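Local atomic coordinates of attaching and effacing protein, pathogenesis factor (Escherichia coli, PDB entry 4E9L), a protein that serves as a bacterial adhesin of the intimin/invasin family, this chain being part of its run of immunoglobulin-like domains. Residues Val214-Ala218 and Asp253-Val257; Gly242-Ser246 and Ala258-Gly263; Ala372-Met378 and Pro390-Ala396. All coordinates share one frame; numbering follows the deposited sequence. Where two conformers were deposited one is given.

Interaction 1. Residues Val214-Ala218 and Asp253-Val257; sequences VTLVA and DGSYV
Leu-216 and Tyr-256 face each other as an antiparallel hydrogen-bonded pair, and their reciprocal bonds form the middle of the contact. Leu-216 N reaches Tyr-256 O at 2.8 Å with an almost straight N-H...O angle of 172°, while Tyr-256 N returns to Leu-216 O at 2.9 Å; both donors lie in the plane of the carbonyl they address. One step on, Ala-218 N adds a third bond to Gly-254 O, at 2.9 Å. Gly-254 has a positive phi (65°), where the chain leaves its turn and enters strand 255-261.

The tightly packed side is the buried one, carrying Leu-216, Ala-218 and Tyr-256. With chi1 at -56°, the tyrosine ring swings beside its own backbone N and opposite its carbonyl carbon. This turn brings the CD2-CE2 edge over the partner strand: Leu-216 O lies in the ring plane, 4.0 Å from Tyr-256 CD2, and the methyl CB of Ala-218 approaches Tyr-256 CE2 obliquely at 4.0 Å. Beyond the segments, the phenol oxygen is hydrogen-bonded to Ile-226 O and Leu-229 N, so the far end of the ring is fixed as well, and Leu-231 of strand 231-236 packs on both Leu-216 and Tyr-256, enclosing this side.

The other side is less enclosed and partly exposed. Thr-215 and Val-257 stand side by side, pointing the same way, with Thr-215 OG1 3.7 Å from Val-257 CG1; Ser-255 OG comes only to 4.0 Å of Thr-215 CG2. Such a division, with Leu-216 and Tyr-256 turned into the core and a mixed face of Thr-215, Val-217, Ser-255 and Val-257 turned outward, illustrates one sheet of an immunoglobulin-like beta-sandwich, whose central strands 211-217 and 255-261 meet here.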
ATOM      1  N   VAL A 214       1.433  -0.131  -3.181  1.00 11.10           N
ATOM      2  CA  VAL A 214       2.189  -0.804  -2.119  1.00 12.56           C
ATOM      3  C   VAL A 214       1.753  -0.119  -0.831  1.00 16.81           C
ATOM      4  O   VAL A 214       1.758   1.112  -0.787  1.00 17.55           O
ATOM      5  CB  VAL A 214       3.715  -0.655  -2.322  1.00 17.85           C
ATOM      6  CG1 VAL A 214       4.492  -1.387  -1.221  1.00 18.38           C
ATOM      7  CG2 VAL A 214       4.126  -1.164  -3.677  1.00 19.29           C
ATOM      8  N   THR A 215       1.395  -0.890   0.208  1.00 12.83           N
ATOM      9  CA  THR A 215       1.036  -0.313   1.514  1.00 11.94           C
ATOM     10  C   THR A 215       2.035  -0.833   2.574  1.00 16.55           C
ATOM     11  O   THR A 215       2.291  -2.046   2.651  1.00 16.68           O
ATOM     12  CB  THR A 215      -0.426  -0.684   1.917  1.00 15.51           C
ATOM     13  OG1 THR A 215      -1.350  -0.223   0.933  1.00 18.99           O
ATOM     14  CG2 THR A 215      -0.841  -0.072   3.254  1.00 14.07           C
ATOM     15  N   LEU A 216       2.589   0.084   3.381  1.00 12.87           N
ATOM     16  CA  LEU A 216       3.441  -0.262   4.514  1.00 12.52           C
ATOM     17  C   LEU A 216       2.670   0.113   5.795  1.00 16.21           C
ATOM     18  O   LEU A 216       2.159   1.224   5.894  1.00 15.33           O
ATOM     19  CB  LEU A 216       4.784   0.507   4.492  1.00 12.14           C
ATOM     20  CG  LEU A 216       5.650   0.362   5.785  1.00 16.62           C
ATOM     21  CD1 LEU A 216       6.277  -1.064   5.902  1.00 15.49           C
ATOM     22  CD2 LEU A 216       6.757   1.407   5.818  1.00 21.58           C
ATOM     23  N   VAL A 217       2.603  -0.795   6.770  1.00 13.30           N
ATOM     24  CA  VAL A 217       2.040  -0.456   8.071  1.00 14.15           C
ATOM     25  C   VAL A 217       3.276  -0.571   8.996  1.00 18.48           C
ATOM     26  O   VAL A 217       3.851  -1.650   9.147  1.00 16.86           O
ATOM     27  CB  VAL A 217       0.800  -1.295   8.498  1.00 20.20           C
ATOM     28  CG1 VAL A 217       0.379  -0.931   9.915  1.00 21.54           C
ATOM     29  CG2 VAL A 217      -0.373  -1.037   7.550  1.00 19.81           C
ATOM     30  N   ALA A 218       3.767   0.564   9.456  1.00 15.50           N
ATOM     31  CA  ALA A 218       5.006   0.599  10.231  1.00 16.01           C
ATOM     32  C   ALA A 218       4.677   0.613  11.706  1.00 19.33           C
ATOM     33  O   ALA A 218       3.852   1.420  12.154  1.00 18.34           O
ATOM     34  CB  ALA A 218       5.813   1.839   9.869  1.00 16.37           C
ATOM     35  N   ASP A 253      -1.976   6.941  11.174  1.00 35.80           N
ATOM     36  CA  ASP A 253      -1.855   5.725  11.993  1.00 35.58           C
ATOM     37  C   ASP A 253      -0.776   4.754  11.476  1.00 32.59           C
ATOM     38  O   ASP A 253      -0.994   3.533  11.415  1.00 32.85           O
ATOM     39  CB  ASP A 253      -3.231   5.036  12.217  1.00 38.60           C
ATOM     40  CG  ASP A 253      -4.272   5.862  12.971  1.00 58.08           C
ATOM     41  OD1 ASP A 253      -3.873   6.767  13.754  1.00 59.56           O
ATOM     42  OD2 ASP A 253      -5.480   5.579  12.811  1.00 65.79           O
ATOM     43  N   GLY A 254       0.369   5.324  11.089  1.00 25.38           N
ATOM     44  CA  GLY A 254       1.538   4.580  10.619  1.00 22.83           C
ATOM     45  C   GLY A 254       1.363   3.805   9.327  1.00 21.44           C
ATOM     46  O   GLY A 254       2.080   2.834   9.082  1.00 19.34           O
ATOM     47  N   SER A 255       0.409   4.229   8.495  1.00 18.07           N
ATOM     48  CA  SER A 255       0.140   3.621   7.199  1.00 16.54           C
ATOM     49  C   SER A 255       0.772   4.511   6.128  1.00 17.65           C
ATOM     50  O   SER A 255       0.626   5.728   6.186  1.00 15.25           O
ATOM     51  CB  SER A 255      -1.368   3.509   6.981  1.00 21.42           C
ATOM     52  OG  SER A 255      -1.628   2.946   5.708  1.00 34.22           O
ATOM     53  N   TYR A 256       1.485   3.922   5.160  1.00 14.51           N
ATOM     54  CA  TYR A 256       2.129   4.699   4.074  1.00 12.69           C
ATOM     55  C   TYR A 256       1.850   3.991   2.775  1.00 16.39           C
ATOM     56  O   TYR A 256       1.866   2.762   2.738  1.00 15.64           O
ATOM     57  CB  TYR A 256       3.663   4.790   4.258  1.00 14.09           C
ATOM     58  CG  TYR A 256       4.082   5.369   5.586  1.00 13.30           C
ATOM     59  CD1 TYR A 256       4.523   6.683   5.684  1.00 14.91           C
ATOM     60  CD2 TYR A 256       4.062   4.593   6.747  1.00 13.08           C
ATOM     61  CE1 TYR A 256       4.933   7.215   6.904  1.00 16.78           C
ATOM     62  CE2 TYR A 256       4.460   5.119   7.975  1.00 13.82           C
ATOM     63  CZ  TYR A 256       4.892   6.433   8.047  1.00 21.25           C
ATOM     64  OH  TYR A 256       5.267   6.971   9.243  1.00 20.07           O
ATOM     65  N   VAL A 257       1.608   4.742   1.704  1.00 11.96           N
ATOM     66  CA  VAL A 257       1.355   4.094   0.407  1.00 11.56           C
ATOM     67  C   VAL A 257       2.279   4.627  -0.674  1.00 16.16           C
ATOM     68  O   VAL A 257       2.695   5.785  -0.612  1.00 15.63           O
ATOM     69  CB  VAL A 257      -0.133   4.156  -0.047  1.00 16.19           C
ATOM     70  CG1 VAL A 257      -1.063   3.460   0.968  1.00 16.19           C
ATOM     71  CG2 VAL A 257      -0.576   5.607  -0.316  1.00 15.94           C
TER

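Interaction 2. Residues Gly242-Ser246 and Ala258-Gly263; sequences GATVS and ATLTTG
Chi1 of Ser-246, at 74°, puts its hydroxyl between its own backbone N and carbonyl carbon, from where OG reaches across to the backbone of Thr-259. Thr-259 N donates to Ser-246 OG at 2.8 Å, with an N-H...O angle of 166°, and Ser-246 N donates to Thr-259 O at 2.9 Å. The side-chain oxygen thus accepts the N-H that the carbonyl of Ser-246 would take in a regular antiparallel pair, so the side chain continues the pairing.

Further along, Thr-244 and Thr-261 exchange two backbone bonds. Thr-244 N meets Thr-261 O in the carbonyl plane, whereas Thr-261 N approaches Thr-244 O tilted 29° from that plane. Their side chains run alongside each other in the same direction, and Thr-244 OG1 packs 3.7 Å from Thr-261 CB.

The opposite face is apolar. One branch of Val-245, CG1, is opposite its backbone N and leans on Ala-258 CB at 3.8 Å; the other, CG2, is 4.4 Å from Leu-260 CG, a looser touch. Leu-269 of strand 267-275 lies against Ala-243 and Leu-260, and Leu-235 against Ala-243 and Val-245, so this face turns towards the second sheet. Near the end of the contact, buried Thr-262 turns away from its partner segment and bonds through OG1 to Glu-210 O. Threonines on one face and aliphatic groups on the other mark the open end of a beta hairpin, where edge strand 244-252 pairs with central strand 255-261 in one sheet of an immunoglobulin-like sandwich.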
ATOM      1  N   GLY A 242      14.011  -2.105 -14.583  1.00 21.91           N
ATOM      2  CA  GLY A 242      13.055  -1.260 -15.290  1.00 22.06           C
ATOM      3  C   GLY A 242      11.829  -0.921 -14.446  1.00 23.19           C
ATOM      4  O   GLY A 242      11.011  -0.099 -14.852  1.00 22.25           O
ATOM      5  N   ALA A 243      11.708  -1.520 -13.254  1.00 18.03           N
ATOM      6  CA  ALA A 243      10.574  -1.238 -12.356  1.00 15.67           C
ATOM      7  C   ALA A 243      10.928  -0.103 -11.411  1.00 17.74           C
ATOM      8  O   ALA A 243      12.106   0.090 -11.097  1.00 16.81           O
ATOM      9  CB  ALA A 243      10.199  -2.493 -11.570  1.00 15.90           C
ATOM     10  N   THR A 244       9.923   0.672 -10.951  1.00 13.62           N
ATOM     11  CA  THR A 244      10.204   1.802 -10.060  1.00 13.64           C
ATOM     12  C   THR A 244       9.170   1.873  -8.943  1.00 15.04           C
ATOM     13  O   THR A 244       8.117   1.241  -9.008  1.00 13.93           O
ATOM     14  CB  THR A 244      10.155   3.167 -10.841  1.00 22.01           C
ATOM     15  OG1 THR A 244       8.840   3.381 -11.366  1.00 23.39           O
ATOM     16  CG2 THR A 244      11.170   3.274 -11.959  1.00 20.43           C
ATOM     17  N   VAL A 245       9.502   2.619  -7.906  1.00 12.65           N
ATOM     18  CA  VAL A 245       8.590   2.949  -6.817  1.00 13.02           C
ATOM     19  C   VAL A 245       8.575   4.493  -6.743  1.00 16.38           C
ATOM     20  O   VAL A 245       9.607   5.149  -6.921  1.00 15.52           O
ATOM     21  CB  VAL A 245       8.970   2.279  -5.454  1.00 17.11           C
ATOM     22  CG1 VAL A 245       7.939   2.617  -4.365  1.00 15.77           C
ATOM     23  CG2 VAL A 245       9.093   0.758  -5.607  1.00 17.95           C
ATOM     24  N   SER A 246       7.393   5.063  -6.498  1.00 14.33           N
ATOM     25  CA  SER A 246       7.165   6.504  -6.345  1.00 13.37           C
ATOM     26  C   SER A 246       7.517   6.980  -4.930  1.00 16.46           C
ATOM     27  O   SER A 246       7.940   6.194  -4.073  1.00 17.01           O
ATOM     28  CB  SER A 246       5.685   6.804  -6.620  1.00 12.40           C
ATOM     29  OG  SER A 246       4.845   6.368  -5.544  1.00 12.88           O
ATOM     30  N   ALA A 258       2.564   3.803  -1.696  1.00 13.35           N
ATOM     31  CA  ALA A 258       3.385   4.239  -2.836  1.00 11.63           C
ATOM     32  C   ALA A 258       2.909   3.503  -4.056  1.00 14.81           C
ATOM     33  O   ALA A 258       2.251   2.461  -3.938  1.00 13.16           O
ATOM     34  CB  ALA A 258       4.873   3.941  -2.581  1.00 11.82           C
ATOM     35  N   THR A 259       3.242   4.037  -5.232  1.00 12.77           N
ATOM     36  CA  THR A 259       2.954   3.412  -6.522  1.00 12.31           C
ATOM     37  C   THR A 259       4.171   2.651  -7.022  1.00 16.38           C
ATOM     38  O   THR A 259       5.250   3.222  -7.178  1.00 14.45           O
ATOM     39  CB  THR A 259       2.495   4.436  -7.562  1.00 15.78           C
ATOM     40  OG1 THR A 259       1.389   5.154  -7.026  1.00 15.60           O
ATOM     41  CG2 THR A 259       2.093   3.762  -8.902  1.00 14.76           C
ATOM     42  N   LEU A 260       3.972   1.379  -7.325  1.00 13.48           N
ATOM     43  CA  LEU A 260       5.020   0.532  -7.878  1.00 15.83           C
ATOM     44  C   LEU A 260       4.662   0.411  -9.356  1.00 18.70           C
ATOM     45  O   LEU A 260       3.566  -0.064  -9.672  1.00 17.92           O
ATOM     46  CB  LEU A 260       4.989  -0.863  -7.188  1.00 17.44           C
ATOM     47  CG  LEU A 260       6.102  -1.877  -7.536  1.00 25.40           C
ATOM     48  CD1 LEU A 260       6.085  -3.036  -6.552  1.00 27.15           C
ATOM     49  CD2 LEU A 260       5.879  -2.487  -8.905  1.00 31.08           C
ATOM     50  N   THR A 261       5.556   0.864 -10.253  1.00 14.64           N
ATOM     51  CA  THR A 261       5.314   0.759 -11.694  1.00 14.85           C
ATOM     52  C   THR A 261       6.234  -0.327 -12.242  1.00 19.13           C
ATOM     53  O   THR A 261       7.442  -0.274 -12.020  1.00 18.64           O
ATOM     54  CB  THR A 261       5.550   2.102 -12.435  1.00 19.76           C
ATOM     55  OG1 THR A 261       4.885   3.175 -11.764  1.00 21.03           O
ATOM     56  CG2 THR A 261       5.085   2.047 -13.906  1.00 20.31           C
ATOM     57  N   THR A 262       5.681  -1.296 -12.962  1.00 16.42           N
ATOM     58  CA  THR A 262       6.517  -2.349 -13.573  1.00 17.40           C
ATOM     59  C   THR A 262       7.035  -1.833 -14.919  1.00 21.94           C
ATOM     60  O   THR A 262       6.452  -0.911 -15.482  1.00 20.58           O
ATOM     61  CB  THR A 262       5.697  -3.637 -13.797  1.00 22.28           C
ATOM     62  OG1 THR A 262       4.706  -3.359 -14.775  1.00 18.19           O
ATOM     63  CG2 THR A 262       5.045  -4.157 -12.511  1.00 23.47           C
ATOM     64  N   GLY A 263       8.095  -2.456 -15.437  1.00 20.82           N
ATOM     65  CA  GLY A 263       8.617  -2.134 -16.765  1.00 20.72           C
ATOM     66  C   GLY A 263       8.223  -3.233 -17.743  1.00 23.46           C
ATOM     67  O   GLY A 263       7.266  -3.964 -17.482  1.00 22.36           O
TER

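Interaction 3. Residues Ala372-Met378 and Pro390-Ala396; sequences AGQLSVM and PLVLNVA
Leu-375, Val-377, Leu-391, Leu-393 and Val-395 share one face and form the apolar centre. Leu-375 CB lies 4.0 Å from Val-395 CG2, and Val-377 CB stands 4.2 Å from Leu-391 CB; Leu-393 CD1 is somewhat further off, 4.4 Å from Leu-375 CD2. Outside this centre run six backbone hydrogen bonds between the pairs Gly-373/Val-395, Leu-375/Leu-393 and Val-377/Leu-391. Their geometry varies: Gly-373 N uses a lone pair of Val-395 O, whereas the return bond from Val-395 N comes from above the carbonyl plane of Gly-373, 39° out of it.

At one end, Met-378 bends at chi2 and chi3 to bring CE within 3.8 Å of Pro-390 CD. The opposite face, exposed or partly exposed, carries Gln-374, Ser-376, Val-392 and Asn-394. Gln-374 CG, opposite its backbone N (chi1 -166°), passes over Val-392 CG1 at 3.6 Å, and its amide plane stands 67° from that of Asn-394.

Strand 373-381 also pairs with strand 337-339, whose Phe-338 packs on Leu-375 and Val-377, while Leu-301 and Ala-303 of strand 300-303 lie against the apolar face from the other sheet.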
ATOM      1  N   ALA A 372     -18.751 -18.028 -51.374  1.00 19.27           N
ATOM      2  CA  ALA A 372     -17.375 -17.944 -51.894  1.00 20.12           C
ATOM      3  C   ALA A 372     -16.941 -16.467 -51.946  1.00 23.60           C
ATOM      4  O   ALA A 372     -17.751 -15.570 -51.755  1.00 23.60           O
ATOM      5  CB  ALA A 372     -17.310 -18.553 -53.292  1.00 20.94           C
ATOM      6  N   GLY A 373     -15.670 -16.237 -52.203  1.00 20.19           N
ATOM      7  CA  GLY A 373     -15.166 -14.886 -52.314  1.00 21.16           C
ATOM      8  C   GLY A 373     -14.240 -14.515 -51.191  1.00 23.41           C
ATOM      9  O   GLY A 373     -13.823 -15.363 -50.398  1.00 20.44           O
ATOM     10  N   GLN A 374     -13.922 -13.229 -51.126  1.00 21.15           N
ATOM     11  CA  GLN A 374     -13.009 -12.741 -50.118  1.00 20.17           C
ATOM     12  C   GLN A 374     -13.613 -12.766 -48.714  1.00 21.37           C
ATOM     13  O   GLN A 374     -14.796 -12.454 -48.538  1.00 20.21           O
ATOM     14  CB  GLN A 374     -12.462 -11.356 -50.535  1.00 22.09           C
ATOM     15  CG  GLN A 374     -11.269 -10.901 -49.731  1.00 30.84           C
ATOM     16  CD  GLN A 374     -10.703  -9.599 -50.240  1.00 46.44           C
ATOM     17  OE1 GLN A 374      -9.896  -9.568 -51.165  1.00 40.57           O
ATOM     18  NE2 GLN A 374     -11.083  -8.499 -49.611  1.00 38.02           N
ATOM     19  N   LEU A 375     -12.814 -13.247 -47.723  1.00 15.51           N
ATOM     20  CA  LEU A 375     -13.210 -13.275 -46.330  1.00 14.55           C
ATOM     21  C   LEU A 375     -12.157 -12.554 -45.495  1.00 19.43           C
ATOM     22  O   LEU A 375     -10.994 -12.969 -45.497  1.00 18.00           O
ATOM     23  CB  LEU A 375     -13.387 -14.718 -45.788  1.00 13.47           C
ATOM     24  CG  LEU A 375     -13.797 -14.849 -44.299  1.00 18.29           C
ATOM     25  CD1 LEU A 375     -15.239 -14.339 -44.062  1.00 19.40           C
ATOM     26  CD2 LEU A 375     -13.757 -16.310 -43.839  1.00 17.19           C
ATOM     27  N   SER A 376     -12.584 -11.510 -44.756  1.00 16.10           N
ATOM     28  CA  SER A 376     -11.721 -10.761 -43.854  0.50 16.18           C
ATOM     29  C   SER A 376     -11.990 -11.300 -42.438  1.00 19.59           C
ATOM     30  O   SER A 376     -13.148 -11.344 -42.005  1.00 19.46           O
ATOM     31  CB  SER A 376     -12.001  -9.265 -43.979  0.50 20.06           C
ATOM     32  OG  SER A 376     -11.657  -8.530 -42.819  0.50 28.76           O
ATOM     33  N   VAL A 377     -10.937 -11.776 -41.757  1.00 15.68           N
ATOM     34  CA  VAL A 377     -11.062 -12.360 -40.425  1.00 13.92           C
ATOM     35  C   VAL A 377     -10.343 -11.474 -39.390  1.00 18.41           C
ATOM     36  O   VAL A 377      -9.113 -11.346 -39.434  1.00 17.79           O
ATOM     37  CB  VAL A 377     -10.548 -13.839 -40.406  1.00 15.80           C
ATOM     38  CG1 VAL A 377     -10.686 -14.458 -39.026  1.00 16.09           C
ATOM     39  CG2 VAL A 377     -11.267 -14.701 -41.433  1.00 14.49           C
ATOM     40  N   MET A 378     -11.109 -10.888 -38.461  1.00 15.11           N
ATOM     41  CA  MET A 378     -10.527 -10.021 -37.446  1.00 16.09           C
ATOM     42  C   MET A 378     -10.604 -10.669 -36.073  1.00 20.03           C
ATOM     43  O   MET A 378     -11.699 -10.784 -35.501  1.00 20.05           O
ATOM     44  CB  MET A 378     -11.141  -8.599 -37.468  1.00 19.06           C
ATOM     45  CG  MET A 378     -10.597  -7.657 -36.366  1.00 21.61           C
ATOM     46  SD  MET A 378      -8.777  -7.455 -36.288  1.00 25.30           S
ATOM     47  CE  MET A 378      -8.487  -6.463 -37.801  1.00 20.98           C
ATOM     48  N   PRO A 390      -6.702  -7.416 -40.904  1.00 21.00           N
ATOM     49  CA  PRO A 390      -7.328  -8.741 -40.812  1.00 20.11           C
ATOM     50  C   PRO A 390      -6.659  -9.787 -41.673  1.00 22.53           C
ATOM     51  O   PRO A 390      -5.967  -9.456 -42.637  1.00 22.49           O
ATOM     52  CB  PRO A 390      -8.771  -8.484 -41.274  1.00 21.68           C
ATOM     53  CG  PRO A 390      -8.662  -7.274 -42.164  1.00 26.74           C
ATOM     54  CD  PRO A 390      -7.642  -6.420 -41.464  1.00 22.17           C
ATOM     55  N   LEU A 391      -6.856 -11.050 -41.309  1.00 16.21           N
ATOM     56  CA  LEU A 391      -6.381 -12.138 -42.120  1.00 16.74           C
ATOM     57  C   LEU A 391      -7.349 -12.137 -43.320  1.00 19.55           C
ATOM     58  O   LEU A 391      -8.566 -12.013 -43.139  1.00 19.07           O
ATOM     59  CB  LEU A 391      -6.465 -13.455 -41.328  1.00 17.18           C
ATOM     60  CG  LEU A 391      -6.414 -14.764 -42.128  1.00 21.08           C
ATOM     61  CD1 LEU A 391      -5.102 -14.941 -42.851  1.00 21.33           C
ATOM     62  CD2 LEU A 391      -6.670 -15.939 -41.230  1.00 21.89           C
ATOM     63  N   VAL A 392      -6.809 -12.203 -44.525  1.00 16.22           N
ATOM     64  CA  VAL A 392      -7.643 -12.181 -45.732  1.00 16.66           C
ATOM     65  C   VAL A 392      -7.570 -13.542 -46.410  1.00 21.35           C
ATOM     66  O   VAL A 392      -6.491 -14.005 -46.759  1.00 23.72           O
ATOM     67  CB  VAL A 392      -7.262 -11.025 -46.689  1.00 23.18           C
ATOM     68  CG1 VAL A 392      -8.073 -11.090 -47.994  1.00 24.10           C
ATOM     69  CG2 VAL A 392      -7.412  -9.656 -46.001  1.00 23.33           C
ATOM     70  N   LEU A 393      -8.713 -14.184 -46.574  1.00 16.63           N
ATOM     71  CA  LEU A 393      -8.794 -15.463 -47.264  1.00 17.49           C
ATOM     72  C   LEU A 393      -9.618 -15.303 -48.552  1.00 21.76           C
ATOM     73  O   LEU A 393     -10.476 -14.418 -48.635  1.00 20.72           O
ATOM     74  CB  LEU A 393      -9.435 -16.551 -46.361  1.00 17.30           C
ATOM     75  CG  LEU A 393      -8.807 -16.803 -44.978  1.00 21.34           C
ATOM     76  CD1 LEU A 393      -9.642 -17.807 -44.164  1.00 20.44           C
ATOM     77  CD2 LEU A 393      -7.360 -17.288 -45.085  1.00 20.98           C
ATOM     78  N   ASN A 394      -9.344 -16.143 -49.555  1.00 19.35           N
ATOM     79  CA  ASN A 394     -10.133 -16.158 -50.791  1.00 18.96           C
ATOM     80  C   ASN A 394     -10.841 -17.505 -50.832  1.00 21.81           C
ATOM     81  O   ASN A 394     -10.231 -18.523 -51.151  1.00 21.18           O
ATOM     82  CB  ASN A 394      -9.235 -15.906 -52.007  1.00 24.13           C
ATOM     83  CG  ASN A 394      -8.805 -14.454 -52.062  1.00 51.61           C
ATOM     84  OD1 ASN A 394      -9.597 -13.552 -52.353  1.00 47.24           O
ATOM     85  ND2 ASN A 394      -7.575 -14.182 -51.683  1.00 48.67           N
ATOM     86  N   VAL A 395     -12.115 -17.529 -50.420  1.00 17.45           N
ATOM     87  CA  VAL A 395     -12.868 -18.784 -50.317  1.00 15.79           C
ATOM     88  C   VAL A 395     -13.298 -19.268 -51.702  1.00 22.85           C
ATOM     89  O   VAL A 395     -13.957 -18.526 -52.423  1.00 22.44           O
ATOM     90  CB  VAL A 395     -14.043 -18.689 -49.302  1.00 17.32           C
ATOM     91  CG1 VAL A 395     -14.674 -20.062 -49.047  1.00 16.28           C
ATOM     92  CG2 VAL A 395     -13.570 -18.077 -47.980  1.00 17.04           C
ATOM     93  N   ALA A 396     -12.917 -20.513 -52.052  1.00 20.20           N
ATOM     94  CA  ALA A 396     -13.195 -21.156 -53.338  1.00 21.39           C
ATOM     95  C   ALA A 396     -14.603 -21.761 -53.344  1.00 25.06           C
ATOM     96  O   ALA A 396     -15.012 -22.344 -52.352  1.00 23.72           O
ATOM     97  CB  ALA A 396     -12.148 -22.232 -53.603  1.00 22.25           C
TER

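Overall arrangement
From the N terminus, strand 211-217 is the first element used: interaction 1 joins it to the chain at 253-257 and closes a loop of 34 residues. Interaction 2 opens inside that loop, at 242-246, and closes beyond it, at 258-263, so the two cross. Both use strand 255-261, which sits between strands 211-217 and 244-252 in one sheet; they meet where Val-214 N probably bonds to Ala-258 O. Interaction 3 follows in series within a later immunoglobulin-like domain, closing an 11-residue excursion between 372-378 and 390-396. Its centre is about 44 Å from that of interaction 2, and the two do not touch; it pairs strands 373-381 and 391-395 within its own domain.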